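Local coordinates for adhesion G-protein coupled receptor G6 (PDB 6V55), which is an adhesion G-protein coupled receptor associated with myelination, whose calcium-binding extracellular region probably senses adhesive partners and controls signalling, at residues R274-A279 and V293-D298; F146-E151 and L211-T216; Y696-S701 and I716-L721; N607-V612 and F674-R679. One frame throughout, in Å; residues are numbered along the deposited sequence.

Interaction 1 (R274-A279 and V293-D298); sequences RLWDHA and VGNVVD
Leu275 meets two consecutive residues of the loop 293-298, and the geometry fits a classic beta bulge. Its amide donates to Val297 O (2.9 Å) in the carbonyl plane, along a lone pair. Its carbonyl O accepts Val296 N (3.0 Å) almost straight, at 172°, but from above the carbonyl plane. Both valines therefore face Leu275, whose CB rests against Val297 CB at 4.0 Å. On the next residue, the Trp276 indole lies with one face under the backbone: Gly294 CA sits 3.8 Å above the ring plane near the rim, and Asn295 N lies over the same face. Asn295 CB closes on Trp276 CD1 at 3.5 Å. A beta carbon on Gly294 would collide with Val297 O. The loop is also braced internally, since Gly294 N donates to Asp298 OD1 (2.8 Å) from well above the carboxylate plane. Arg274 runs alongside Asp298 without joining charges; OD2 of Asp298 forms a salt bridge with Arg118, while Arg274 NE and NH1 bond Asn272 O and Thr289 O. An alanine at Trp276 would remove the indole and would probably leave the Gly294-Asn295 backbone without its flat support. Short helix 282-286 lies in the connection between the two segments, and strand 268-276 is bonded to strand 145-154 through Arg274 with Cys149 and Trp276 with Thr147.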
loop_
_atom_site.group_PDB
_atom_site.type_symbol
_atom_site.label_atom_id
_atom_site.label_comp_id
_atom_site.label_asym_id
_atom_site.label_seq_id
_atom_site.Cartn_x
_atom_site.Cartn_y
_atom_site.Cartn_z
ATOM N N ARG A 274 -3.312 22.841 34.761
ATOM C CA ARG A 274 -3.556 21.664 35.581
ATOM C C ARG A 274 -3.874 22.088 37.015
ATOM O O ARG A 274 -3.463 23.157 37.469
ATOM C CB ARG A 274 -2.350 20.700 35.561
ATOM C CG ARG A 274 -1.919 20.155 34.186
ATOM C CD ARG A 274 -0.458 19.701 34.190
ATOM N NE ARG A 274 0.486 20.813 34.075
ATOM C CZ ARG A 274 1.775 20.742 34.419
ATOM N NH1 ARG A 274 2.273 19.602 34.905
ATOM N NH2 ARG A 274 2.565 21.815 34.289
ATOM N N LEU A 275 -4.621 21.233 37.722
ATOM C CA LEU A 275 -5.091 21.490 39.083
ATOM C C LEU A 275 -4.994 20.221 39.920
ATOM O O LEU A 275 -5.281 19.127 39.431
ATOM C CB LEU A 275 -6.540 21.996 39.079
ATOM C CG LEU A 275 -7.237 22.402 40.379
ATOM C CD1 LEU A 275 -6.433 23.453 41.128
ATOM C CD2 LEU A 275 -8.612 22.920 40.037
ATOM N N TRP A 276 -4.613 20.377 41.184
ATOM C CA TRP A 276 -4.416 19.263 42.101
ATOM C C TRP A 276 -5.131 19.517 43.423
ATOM O O TRP A 276 -5.429 20.656 43.787
ATOM C CB TRP A 276 -2.935 19.038 42.422
ATOM C CG TRP A 276 -2.091 18.402 41.367
ATOM C CD1 TRP A 276 -1.738 17.079 41.278
ATOM C CD2 TRP A 276 -1.432 19.066 40.283
ATOM N NE1 TRP A 276 -0.917 16.880 40.193
ATOM C CE2 TRP A 276 -0.712 18.084 39.568
ATOM C CE3 TRP A 276 -1.379 20.400 39.845
ATOM C CZ2 TRP A 276 0.046 18.394 38.438
ATOM C CZ3 TRP A 276 -0.616 20.712 38.721
ATOM C CH2 TRP A 276 0.081 19.713 38.030
ATOM N N ASP A 277 -5.307 18.418 44.172
ATOM C CA ASP A 277 -6.014 18.340 45.447
ATOM C C ASP A 277 -5.209 18.851 46.631
ATOM O O ASP A 277 -5.787 19.136 47.685
ATOM C CB ASP A 277 -6.370 16.883 45.726
ATOM C CG ASP A 277 -7.833 16.622 45.623
ATOM O OD1 ASP A 277 -8.585 17.608 45.438
ATOM O OD2 ASP A 277 -8.231 15.432 45.736
ATOM N N HIS A 278 -3.895 18.924 46.508
ATOM C CA HIS A 278 -3.027 19.251 47.623
ATOM C C HIS A 278 -2.105 20.377 47.199
ATOM O O HIS A 278 -1.925 20.635 46.003
ATOM C CB HIS A 278 -2.200 18.037 48.069
ATOM C CG HIS A 278 -1.607 17.262 46.931
ATOM N ND1 HIS A 278 -2.315 16.308 46.228
ATOM C CD2 HIS A 278 -0.375 17.303 46.368
ATOM C CE1 HIS A 278 -1.549 15.798 45.281
ATOM N NE2 HIS A 278 -0.365 16.381 45.348
ATOM N N ALA A 279 -1.529 21.054 48.187
ATOM C CA ALA A 279 -0.494 22.035 47.910
ATOM C C ALA A 279 0.866 21.374 47.998
ATOM O O ALA A 279 1.172 20.692 48.982
ATOM C CB ALA A 279 -0.545 23.202 48.872
ATOM N N VAL A 293 0.111 14.418 35.090
ATOM C CA VAL A 293 -1.332 14.581 34.973
ATOM C C VAL A 293 -1.866 15.359 36.173
ATOM O O VAL A 293 -1.445 15.140 37.317
ATOM C CB VAL A 293 -1.985 13.195 34.833
ATOM C CG1 VAL A 293 -3.458 13.295 34.494
ATOM C CG2 VAL A 293 -1.256 12.398 33.761
ATOM N N GLY A 294 -2.766 16.306 35.909
ATOM C CA GLY A 294 -3.408 17.035 36.986
ATOM C C GLY A 294 -4.464 16.186 37.669
ATOM O O GLY A 294 -5.231 15.474 37.025
ATOM N N ASN A 295 -4.507 16.284 38.997
ATOM C CA ASN A 295 -5.290 15.379 39.839
ATOM C C ASN A 295 -6.782 15.623 39.765
ATOM O O ASN A 295 -7.562 14.717 40.053
ATOM C CB ASN A 295 -4.887 15.527 41.301
ATOM C CG ASN A 295 -4.209 14.311 41.811
ATOM O OD1 ASN A 295 -4.001 13.348 41.059
ATOM N ND2 ASN A 295 -3.853 14.323 43.088
ATOM N N VAL A 296 -7.185 16.850 39.498
ATOM C CA VAL A 296 -8.579 17.209 39.319
ATOM C C VAL A 296 -8.832 17.606 37.885
ATOM O O VAL A 296 -9.710 17.053 37.224
ATOM C CB VAL A 296 -8.986 18.337 40.288
ATOM C CG1 VAL A 296 -10.439 18.700 40.083
ATOM C CG2 VAL A 296 -8.704 17.922 41.718
ATOM N N VAL A 297 -8.064 18.570 37.380
ATOM C CA VAL A 297 -8.147 19.037 36.003
ATOM C C VAL A 297 -6.769 18.840 35.380
ATOM O O VAL A 297 -5.752 19.181 35.993
ATOM C CB VAL A 297 -8.599 20.511 35.936
ATOM C CG1 VAL A 297 -8.689 20.985 34.527
ATOM C CG2 VAL A 297 -9.958 20.697 36.596
ATOM N N ASP A 298 -6.735 18.250 34.188
ATOM C CA ASP A 298 -5.515 18.068 33.413
ATOM C C ASP A 298 -5.700 18.685 32.031
ATOM O O ASP A 298 -6.827 18.859 31.556
ATOM C CB ASP A 298 -5.162 16.574 33.302
ATOM C CG ASP A 298 -3.765 16.330 32.762
ATOM O OD1 ASP A 298 -2.822 17.042 33.157
ATOM O OD2 ASP A 298 -3.614 15.418 31.921
#

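Interaction 2 (F146-E151 and L211-T216); sequences FTVCFE and LCLTWT
The Phe146 ring carries Trp215 CB over one face, 3.7 Å above its plane and displaced toward the rim, while its CE2 touches Trp215 CE3 at 3.5 Å; the two aromatic planes are inclined by 38°, an oblique meeting. The Phe150 ring has Leu211 O over one face and Val148 CG2 at its edge, in plane, and its CZ meets Leu211 CD2 at 4.0 Å. Both phenylalanines hold CG in the crowded position between backbone N and carbonyl carbon (chi1 61° and 45°), which leans their rings across toward strand 211-216. Val148 lies alongside Leu213 between them, CG1 to CB 3.8 Å. Beneath these groups the strands run antiparallel, joined by six backbone hydrogen bonds at the pairs Phe146-Trp215, Val148-Leu213 and Phe150-Leu211. The straightest are Leu213 N to Val148 O, 2.8 Å, and its reciprocal, both arriving nearly along the C=O axis. On the other face, at non-hydrogen-bonded pairs, Thr147 stands beside Thr214, and Cys149 SG lies 3.5 Å from Cys212 SG, too far for a disulfide. Thr147 OG1 is bonded to His278 O, and Trp215 NE1 to Ser238 OG. The aromatic face packs on Leu175 and Phe177 of strand 173-180, which belongs to a second antiparallel sheet. Two such sheets packed face to face through an apolar core form the beta sandwich of the pentraxin-like, concanavalin-type fold.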
loop_
_atom_site.group_PDB
_atom_site.type_symbol
_atom_site.label_atom_id
_atom_site.label_comp_id
_atom_site.label_asym_id
_atom_site.label_seq_id
_atom_site.Cartn_x
_atom_site.Cartn_y
_atom_site.Cartn_z
ATOM N N PHE A 146 -4.822 23.449 47.199
ATOM C CA PHE A 146 -4.688 23.192 45.770
ATOM C C PHE A 146 -3.284 23.545 45.296
ATOM O O PHE A 146 -2.610 24.397 45.876
ATOM C CB PHE A 146 -5.740 23.951 44.913
ATOM C CG PHE A 146 -5.697 25.482 45.008
ATOM C CD1 PHE A 146 -4.825 26.257 44.233
ATOM C CD2 PHE A 146 -6.635 26.152 45.769
ATOM C CE1 PHE A 146 -4.811 27.635 44.324
ATOM C CE2 PHE A 146 -6.632 27.552 45.838
ATOM C CZ PHE A 146 -5.722 28.275 45.118
ATOM N N THR A 147 -2.905 22.962 44.156
ATOM C CA THR A 147 -1.819 23.459 43.315
ATOM C C THR A 147 -2.377 23.688 41.921
ATOM O O THR A 147 -2.983 22.779 41.350
ATOM C CB THR A 147 -0.656 22.470 43.231
ATOM O OG1 THR A 147 -0.184 22.163 44.550
ATOM C CG2 THR A 147 0.475 23.050 42.396
ATOM N N VAL A 148 -2.203 24.885 41.376
ATOM C CA VAL A 148 -2.548 25.154 39.983
ATOM C C VAL A 148 -1.277 25.589 39.262
ATOM O O VAL A 148 -0.527 26.424 39.776
ATOM C CB VAL A 148 -3.694 26.187 39.850
ATOM C CG1 VAL A 148 -3.497 27.404 40.744
ATOM C CG2 VAL A 148 -3.897 26.639 38.405
ATOM N N CYS A 149 -0.991 24.962 38.111
ATOM C CA CYS A 149 0.113 25.369 37.248
ATOM C C CYS A 149 -0.365 25.572 35.826
ATOM O O CYS A 149 -1.196 24.815 35.316
ATOM C CB CYS A 149 1.247 24.352 37.191
ATOM S SG CYS A 149 1.618 23.550 38.728
ATOM N N PHE A 150 0.214 26.560 35.171
ATOM C CA PHE A 150 -0.055 26.795 33.767
ATOM C C PHE A 150 1.170 27.479 33.187
ATOM O O PHE A 150 2.106 27.830 33.910
ATOM C CB PHE A 150 -1.342 27.623 33.555
ATOM C CG PHE A 150 -1.468 28.816 34.460
ATOM C CD1 PHE A 150 -2.133 28.720 35.683
ATOM C CD2 PHE A 150 -0.949 30.041 34.071
ATOM C CE1 PHE A 150 -2.239 29.817 36.514
ATOM C CE2 PHE A 150 -1.056 31.144 34.886
ATOM C CZ PHE A 150 -1.700 31.031 36.117
ATOM N N GLU A 151 1.170 27.627 31.866
ATOM C CA GLU A 151 2.141 28.451 31.163
ATOM C C GLU A 151 1.356 29.589 30.526
ATOM O O GLU A 151 0.340 29.344 29.865
ATOM C CB GLU A 151 2.930 27.633 30.127
ATOM C CG GLU A 151 3.582 26.346 30.692
ATOM C CD GLU A 151 4.935 25.974 30.041
ATOM O OE1 GLU A 151 5.469 24.876 30.356
ATOM O OE2 GLU A 151 5.460 26.770 29.216
ATOM N N LEU A 211 4.239 28.800 35.631
ATOM C CA LEU A 211 3.881 29.488 36.867
ATOM C C LEU A 211 2.974 28.578 37.685
ATOM O O LEU A 211 1.929 28.146 37.189
ATOM C CB LEU A 211 3.163 30.815 36.581
ATOM C CG LEU A 211 2.525 31.462 37.822
ATOM C CD1 LEU A 211 3.596 31.843 38.854
ATOM C CD2 LEU A 211 1.664 32.677 37.462
ATOM N N CYS A 212 3.357 28.324 38.938
ATOM C CA CYS A 212 2.591 27.492 39.856
ATOM C C CYS A 212 2.129 28.317 41.042
ATOM O O CYS A 212 2.887 29.131 41.575
ATOM C CB CYS A 212 3.404 26.320 40.378
ATOM S SG CYS A 212 4.473 25.612 39.138
ATOM N N LEU A 213 0.880 28.107 41.449
ATOM C CA LEU A 213 0.316 28.735 42.633
ATOM C C LEU A 213 -0.169 27.634 43.561
ATOM O O LEU A 213 -0.863 26.720 43.111
ATOM C CB LEU A 213 -0.828 29.681 42.252
ATOM C CG LEU A 213 -0.462 30.731 41.186
ATOM C CD1 LEU A 213 -1.670 31.486 40.699
ATOM C CD2 LEU A 213 0.596 31.713 41.719
ATOM N N THR A 214 0.229 27.684 44.841
ATOM C CA THR A 214 -0.277 26.752 45.848
ATOM C C THR A 214 -0.971 27.523 46.965
ATOM O O THR A 214 -0.759 28.726 47.142
ATOM C CB THR A 214 0.818 25.823 46.462
ATOM O OG1 THR A 214 1.574 26.515 47.476
ATOM C CG2 THR A 214 1.752 25.243 45.395
ATOM N N TRP A 215 -1.814 26.807 47.711
ATOM C CA TRP A 215 -2.548 27.358 48.841
ATOM C C TRP A 215 -2.916 26.204 49.752
ATOM O O TRP A 215 -3.200 25.124 49.248
ATOM C CB TRP A 215 -3.814 28.080 48.374
ATOM C CG TRP A 215 -4.703 28.542 49.480
ATOM C CD1 TRP A 215 -4.463 29.562 50.352
ATOM C CD2 TRP A 215 -5.995 28.014 49.824
ATOM N NE1 TRP A 215 -5.523 29.714 51.207
ATOM C CE2 TRP A 215 -6.475 28.770 50.915
ATOM C CE3 TRP A 215 -6.792 26.978 49.313
ATOM C CZ2 TRP A 215 -7.716 28.524 51.509
ATOM C CZ3 TRP A 215 -8.024 26.735 49.905
ATOM C CH2 TRP A 215 -8.464 27.501 51.004
ATOM N N THR A 216 -2.852 26.409 51.078
ATOM C CA THR A 216 -3.565 25.571 52.043
ATOM C C THR A 216 -4.419 26.451 52.943
ATOM O O THR A 216 -4.031 27.573 53.273
ATOM C CB THR A 216 -2.667 24.758 52.977
ATOM O OG1 THR A 216 -1.978 25.652 53.850
ATOM C CG2 THR A 216 -1.682 23.943 52.261
#

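Interaction 3 (Y696-S701 and I716-L721); sequences YVVASS and IEIAHL
Val698 is at the tightly packed, buried end of this contact: its CG1, in the crowded position between backbone N and carbonyl carbon (chi1 59°), lies 3.7 Å from Ile718 CG1 and 3.8 Å from Ile716 CG2. Both isoleucines direct their side chains at segment 696-701 and cross the valine obliquely. The other branch of Ile718, CG2, anti to the backbone N, reaches Tyr696 O at 3.4 Å; the first torsion of this residue, -33°, departs from a staggered position and suggests crowding. Val651 of strand 649-653 touches both Val698 and Ile716, so the aliphatic cluster is buried. The two backbones exchange no hydrogen bonds, because the strands lie in different sheets: 697-701 borders 671-677 in an antiparallel sheet of four strands of this chain, while 714-719 runs inside a six-stranded one. These are the facing layers of the beta sandwich of the GAIN domain, which includes the GPS motif. Val698 and Ala699 also pair in an antiparallel ladder with a bound peptide that adds to the edge of the first sheet, consistent with the segment beyond the cleavage point of that motif, a separate chain that stays bound. Toward solvent the partners are only partly buried, yet the packing remains close. The partly exposed Tyr696 ring takes Leu721 CD2 over one face in a CH-pi contact, 3.6 Å from the centroid and 15° off the normal, and its CD2 comes to 3.5 Å from Ala719 O. The same ring also meets Phe676.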
loop_
_atom_site.group_PDB
_atom_site.type_symbol
_atom_site.label_atom_id
_atom_site.label_comp_id
_atom_site.label_asym_id
_atom_site.label_seq_id
_atom_site.Cartn_x
_atom_site.Cartn_y
_atom_site.Cartn_z
ATOM N N TYR A 696 -17.092 -33.322 -22.863
ATOM C CA TYR A 696 -15.728 -33.272 -22.375
ATOM C C TYR A 696 -14.850 -34.079 -23.320
ATOM O O TYR A 696 -15.339 -34.859 -24.137
ATOM C CB TYR A 696 -15.647 -33.816 -20.954
ATOM C CG TYR A 696 -16.466 -32.998 -19.996
ATOM C CD1 TYR A 696 -15.965 -31.807 -19.485
ATOM C CD2 TYR A 696 -17.753 -33.392 -19.619
ATOM C CE1 TYR A 696 -16.715 -31.029 -18.608
ATOM C CE2 TYR A 696 -18.514 -32.615 -18.740
ATOM C CZ TYR A 696 -17.977 -31.439 -18.243
ATOM O OH TYR A 696 -18.698 -30.649 -17.384
ATOM N N VAL A 697 -13.541 -33.886 -23.235
ATOM C CA VAL A 697 -12.621 -34.703 -24.017
ATOM C C VAL A 697 -11.877 -35.612 -23.061
ATOM O O VAL A 697 -11.253 -35.141 -22.100
ATOM C CB VAL A 697 -11.650 -33.856 -24.838
ATOM C CG1 VAL A 697 -10.849 -34.770 -25.733
ATOM C CG2 VAL A 697 -12.433 -32.864 -25.661
ATOM N N VAL A 698 -11.955 -36.912 -23.311
ATOM C CA VAL A 698 -11.232 -37.896 -22.527
ATOM C C VAL A 698 -10.223 -38.577 -23.444
ATOM O O VAL A 698 -10.505 -38.830 -24.622
ATOM C CB VAL A 698 -12.201 -38.895 -21.847
ATOM C CG1 VAL A 698 -13.085 -39.674 -22.838
ATOM C CG2 VAL A 698 -11.479 -39.826 -20.909
ATOM N N ALA A 699 -9.009 -38.780 -22.935
ATOM C CA ALA A 699 -7.994 -39.512 -23.672
ATOM C C ALA A 699 -7.528 -40.746 -22.908
ATOM O O ALA A 699 -7.610 -40.806 -21.672
ATOM C CB ALA A 699 -6.793 -38.628 -24.013
ATOM N N SER A 700 -7.047 -41.738 -23.661
ATOM C CA SER A 700 -6.430 -42.917 -23.071
ATOM C C SER A 700 -5.461 -43.527 -24.063
ATOM O O SER A 700 -5.632 -43.377 -25.275
ATOM C CB SER A 700 -7.459 -43.965 -22.662
ATOM O OG SER A 700 -6.870 -44.902 -21.776
ATOM N N SER A 701 -4.448 -44.219 -23.535
ATOM C CA SER A 701 -3.474 -44.954 -24.342
ATOM C C SER A 701 -2.773 -45.943 -23.427
ATOM O O SER A 701 -2.921 -45.896 -22.203
ATOM C CB SER A 701 -2.432 -44.036 -25.000
ATOM O OG SER A 701 -1.490 -43.574 -24.038
ATOM N N ILE A 716 -16.051 -46.013 -24.853
ATOM C CA ILE A 716 -15.788 -44.660 -24.371
ATOM C C ILE A 716 -17.130 -43.990 -24.129
ATOM O O ILE A 716 -17.897 -43.770 -25.073
ATOM C CB ILE A 716 -14.964 -43.841 -25.378
ATOM C CG1 ILE A 716 -13.710 -44.605 -25.835
ATOM C CG2 ILE A 716 -14.691 -42.419 -24.853
ATOM C CD1 ILE A 716 -12.511 -44.403 -24.987
ATOM N N GLU A 717 -17.416 -43.663 -22.877
ATOM C CA GLU A 717 -18.646 -42.965 -22.518
ATOM C C GLU A 717 -18.259 -41.594 -22.002
ATOM O O GLU A 717 -17.470 -41.499 -21.061
ATOM C CB GLU A 717 -19.442 -43.737 -21.454
ATOM C CG GLU A 717 -20.510 -42.910 -20.715
ATOM C CD GLU A 717 -21.129 -43.652 -19.529
ATOM O OE1 GLU A 717 -21.296 -44.896 -19.620
ATOM O OE2 GLU A 717 -21.444 -42.987 -18.507
ATOM N N ILE A 718 -18.761 -40.535 -22.636
ATOM C CA ILE A 718 -18.506 -39.176 -22.163
ATOM C C ILE A 718 -19.836 -38.490 -21.890
ATOM O O ILE A 718 -20.782 -38.611 -22.676
ATOM C CB ILE A 718 -17.658 -38.323 -23.139
ATOM C CG1 ILE A 718 -16.632 -39.156 -23.900
ATOM C CG2 ILE A 718 -16.899 -37.275 -22.362
ATOM C CD1 ILE A 718 -15.965 -38.422 -25.002
ATOM N N ALA A 719 -19.901 -37.773 -20.770
ATOM C CA ALA A 719 -21.054 -36.951 -20.436
ATOM C C ALA A 719 -21.090 -35.711 -21.314
ATOM O O ALA A 719 -20.048 -35.137 -21.639
ATOM C CB ALA A 719 -21.004 -36.536 -18.971
ATOM N N HIS A 720 -22.299 -35.299 -21.694
ATOM C CA HIS A 720 -22.481 -34.100 -22.497
ATOM C C HIS A 720 -22.238 -32.849 -21.665
ATOM O O HIS A 720 -22.292 -32.867 -20.431
ATOM C CB HIS A 720 -23.888 -34.045 -23.067
ATOM C CG HIS A 720 -24.234 -35.215 -23.924
ATOM N ND1 HIS A 720 -25.532 -35.638 -24.113
ATOM C CD2 HIS A 720 -23.456 -36.050 -24.652
ATOM C CE1 HIS A 720 -25.541 -36.681 -24.923
ATOM N NE2 HIS A 720 -24.294 -36.947 -25.269
ATOM N N LEU A 721 -21.958 -31.746 -22.359
ATOM C CA LEU A 721 -21.905 -30.471 -21.662
ATOM C C LEU A 721 -23.311 -29.939 -21.403
ATOM O O LEU A 721 -23.614 -29.497 -20.291
ATOM C CB LEU A 721 -21.073 -29.471 -22.459
ATOM C CG LEU A 721 -19.584 -29.818 -22.578
ATOM C CD1 LEU A 721 -18.845 -28.891 -23.533
ATOM C CD2 LEU A 721 -18.919 -29.777 -21.238
#

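Interaction 4 (N607-V612 and F674-R679); sequences NLVVGV and FMFFGR
Four backbone hydrogen bonds hold strands 608-612 and 674-677 together as antiparallel neighbours in the GAIN beta sandwich, within a sheet of four strands of this chain. The shortest is Gly611 N to Phe674 O at 2.7 Å, nearly along the C=O axis; Phe676 N to Val609 O, 2.9 Å, is the straightest at 170°. Just beyond the ladder a fifth bond runs from Gly678 N to Asn607 O (2.8 Å), the donor well above the carbonyl plane. Asn607 turns its side chain toward Arg679, and the two run alongside each other with amide and guanidinium planes 79° apart. The touch is with methylenes: Asn607 OD1 lies 3.2 Å from Arg679 CG, while Arg679 NE makes a weak hydrogen bond to Met569 O. An alanine at Asn607 would remove the amide, and with it the packing of OD1 on Arg679 CG and CD, and would probably leave the Arg679 chain less well placed. Further along, one sheet face carries Phe674 and Phe676 against Ala627 of strand 623-628, with Val609 CG1 on Phe676 CB. The opposite face carries Leu608, Val610, Met675 and Phe677; Met675 and Phe677 pack on helix 573-593, and Val610 CG1 lies 3.8 Å from Met675 CG. Phe683 meets the Phe677 ring edge-to-face. Leu608, its CG anti to the backbone N, sets CD1 over one face of that ring, 3.8 Å from the centroid and 17° off the normal.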
loop_
_atom_site.group_PDB
_atom_site.type_symbol
_atom_site.label_atom_id
_atom_site.label_comp_id
_atom_site.label_asym_id
_atom_site.label_seq_id
_atom_site.Cartn_x
_atom_site.Cartn_y
_atom_site.Cartn_z
ATOM N N ASN A 607 -8.989 -27.598 -14.529
ATOM C CA ASN A 607 -9.613 -28.050 -15.774
ATOM C C ASN A 607 -8.960 -29.281 -16.410
ATOM O O ASN A 607 -9.297 -29.617 -17.556
ATOM C CB ASN A 607 -9.618 -26.932 -16.815
ATOM C CG ASN A 607 -10.251 -25.675 -16.312
ATOM O OD1 ASN A 607 -11.448 -25.643 -16.009
ATOM N ND2 ASN A 607 -9.458 -24.606 -16.239
ATOM N N LEU A 608 -8.039 -29.956 -15.716
ATOM C CA LEU A 608 -7.246 -31.023 -16.316
ATOM C C LEU A 608 -6.772 -31.980 -15.236
ATOM O O LEU A 608 -6.067 -31.569 -14.309
ATOM C CB LEU A 608 -6.027 -30.467 -17.049
ATOM C CG LEU A 608 -5.140 -31.538 -17.688
ATOM C CD1 LEU A 608 -5.854 -32.236 -18.816
ATOM C CD2 LEU A 608 -3.819 -30.980 -18.162
ATOM N N VAL A 609 -7.125 -33.254 -15.368
ATOM C CA VAL A 609 -6.557 -34.295 -14.523
ATOM C C VAL A 609 -5.946 -35.355 -15.427
ATOM O O VAL A 609 -6.547 -35.728 -16.445
ATOM C CB VAL A 609 -7.603 -34.875 -13.549
ATOM C CG1 VAL A 609 -8.901 -35.287 -14.244
ATOM C CG2 VAL A 609 -7.028 -35.990 -12.749
ATOM N N VAL A 610 -4.693 -35.737 -15.143
ATOM C CA VAL A 610 -4.034 -36.793 -15.910
ATOM C C VAL A 610 -3.598 -37.865 -14.927
ATOM O O VAL A 610 -3.320 -37.595 -13.753
ATOM C CB VAL A 610 -2.837 -36.316 -16.788
ATOM C CG1 VAL A 610 -3.244 -35.158 -17.719
ATOM C CG2 VAL A 610 -1.588 -35.959 -15.982
ATOM N N GLY A 611 -3.598 -39.099 -15.398
ATOM C CA GLY A 611 -3.301 -40.222 -14.527
ATOM C C GLY A 611 -2.562 -41.296 -15.281
ATOM O O GLY A 611 -2.759 -41.488 -16.484
ATOM N N VAL A 612 -1.679 -41.978 -14.572
ATOM C CA VAL A 612 -1.003 -43.155 -15.085
ATOM C C VAL A 612 -1.251 -44.251 -14.071
ATOM O O VAL A 612 -1.403 -43.976 -12.876
ATOM C CB VAL A 612 0.504 -42.929 -15.288
ATOM C CG1 VAL A 612 0.738 -42.189 -16.569
ATOM C CG2 VAL A 612 1.064 -42.115 -14.143
ATOM N N PHE A 674 -4.480 -41.927 -18.726
ATOM C CA PHE A 674 -5.844 -41.414 -18.748
ATOM C C PHE A 674 -5.762 -39.911 -18.551
ATOM O O PHE A 674 -5.066 -39.454 -17.646
ATOM C CB PHE A 674 -6.678 -42.085 -17.648
ATOM C CG PHE A 674 -8.153 -41.776 -17.688
ATOM C CD1 PHE A 674 -8.667 -40.652 -17.031
ATOM C CD2 PHE A 674 -9.040 -42.647 -18.299
ATOM C CE1 PHE A 674 -10.022 -40.365 -17.039
ATOM C CE2 PHE A 674 -10.415 -42.371 -18.305
ATOM C CZ PHE A 674 -10.899 -41.229 -17.660
ATOM N N MET A 675 -6.451 -39.148 -19.403
ATOM C CA MET A 675 -6.575 -37.696 -19.261
ATOM C C MET A 675 -8.040 -37.299 -19.384
ATOM O O MET A 675 -8.767 -37.829 -20.232
ATOM C CB MET A 675 -5.775 -36.932 -20.328
ATOM C CG MET A 675 -4.355 -37.411 -20.506
ATOM S SD MET A 675 -3.442 -36.601 -21.802
ATOM C CE MET A 675 -2.763 -38.079 -22.565
ATOM N N PHE A 676 -8.476 -36.370 -18.540
ATOM C CA PHE A 676 -9.814 -35.800 -18.636
ATOM C C PHE A 676 -9.663 -34.299 -18.828
ATOM O O PHE A 676 -9.045 -33.625 -17.995
ATOM C CB PHE A 676 -10.639 -36.124 -17.386
ATOM C CG PHE A 676 -11.988 -35.462 -17.352
ATOM C CD1 PHE A 676 -12.201 -34.306 -16.589
ATOM C CD2 PHE A 676 -13.046 -36.004 -18.061
ATOM C CE1 PHE A 676 -13.442 -33.693 -16.566
ATOM C CE2 PHE A 676 -14.298 -35.409 -18.035
ATOM C CZ PHE A 676 -14.497 -34.247 -17.295
ATOM N N PHE A 677 -10.225 -33.774 -19.914
ATOM C CA PHE A 677 -10.170 -32.344 -20.200
ATOM C C PHE A 677 -11.512 -31.728 -19.815
ATOM O O PHE A 677 -12.532 -31.983 -20.461
ATOM C CB PHE A 677 -9.840 -32.090 -21.667
ATOM C CG PHE A 677 -8.405 -32.364 -22.027
ATOM C CD1 PHE A 677 -7.984 -33.653 -22.356
ATOM C CD2 PHE A 677 -7.473 -31.327 -22.051
ATOM C CE1 PHE A 677 -6.661 -33.908 -22.692
ATOM C CE2 PHE A 677 -6.138 -31.572 -22.398
ATOM C CZ PHE A 677 -5.742 -32.865 -22.721
ATOM N N GLY A 678 -11.520 -30.940 -18.743
ATOM C CA GLY A 678 -12.748 -30.281 -18.338
ATOM C C GLY A 678 -13.184 -29.170 -19.267
ATOM O O GLY A 678 -14.377 -28.861 -19.326
ATOM N N ARG A 679 -12.245 -28.570 -19.997
ATOM C CA ARG A 679 -12.525 -27.465 -20.898
ATOM C C ARG A 679 -12.143 -27.869 -22.316
ATOM O O ARG A 679 -11.275 -28.725 -22.524
ATOM C CB ARG A 679 -11.782 -26.207 -20.447
ATOM C CG ARG A 679 -12.331 -25.666 -19.133
ATOM C CD ARG A 679 -12.109 -24.177 -18.988
ATOM N NE ARG A 679 -12.727 -23.450 -20.086
ATOM C CZ ARG A 679 -13.939 -22.909 -20.035
ATOM N NH1 ARG A 679 -14.657 -22.998 -18.918
ATOM N NH2 ARG A 679 -14.424 -22.276 -21.102
#

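From the N terminus the contacts follow in series, with none nested or crossed. Interaction 2 closes first, bringing together segments separated by 59 residues of the pentraxin-like domain. Interaction 1 then closes a short loop holding helix 282-286; its strand 268-276 flanks strand 145-154 on the side away from strand 209-216, so both contacts share one sheet. Far away, with centres about 78 and 85 Å from those of interactions 1 and 2, interaction 4 closes a 61-residue excursion that visits the six-stranded GAIN layer. Interaction 3, about 10 Å from it between centres, closes a 14-residue connection: strand 697-701 extends the sheet of interaction 4 beside 671-677, and its packing on 714-719 ties it to the six-stranded layer.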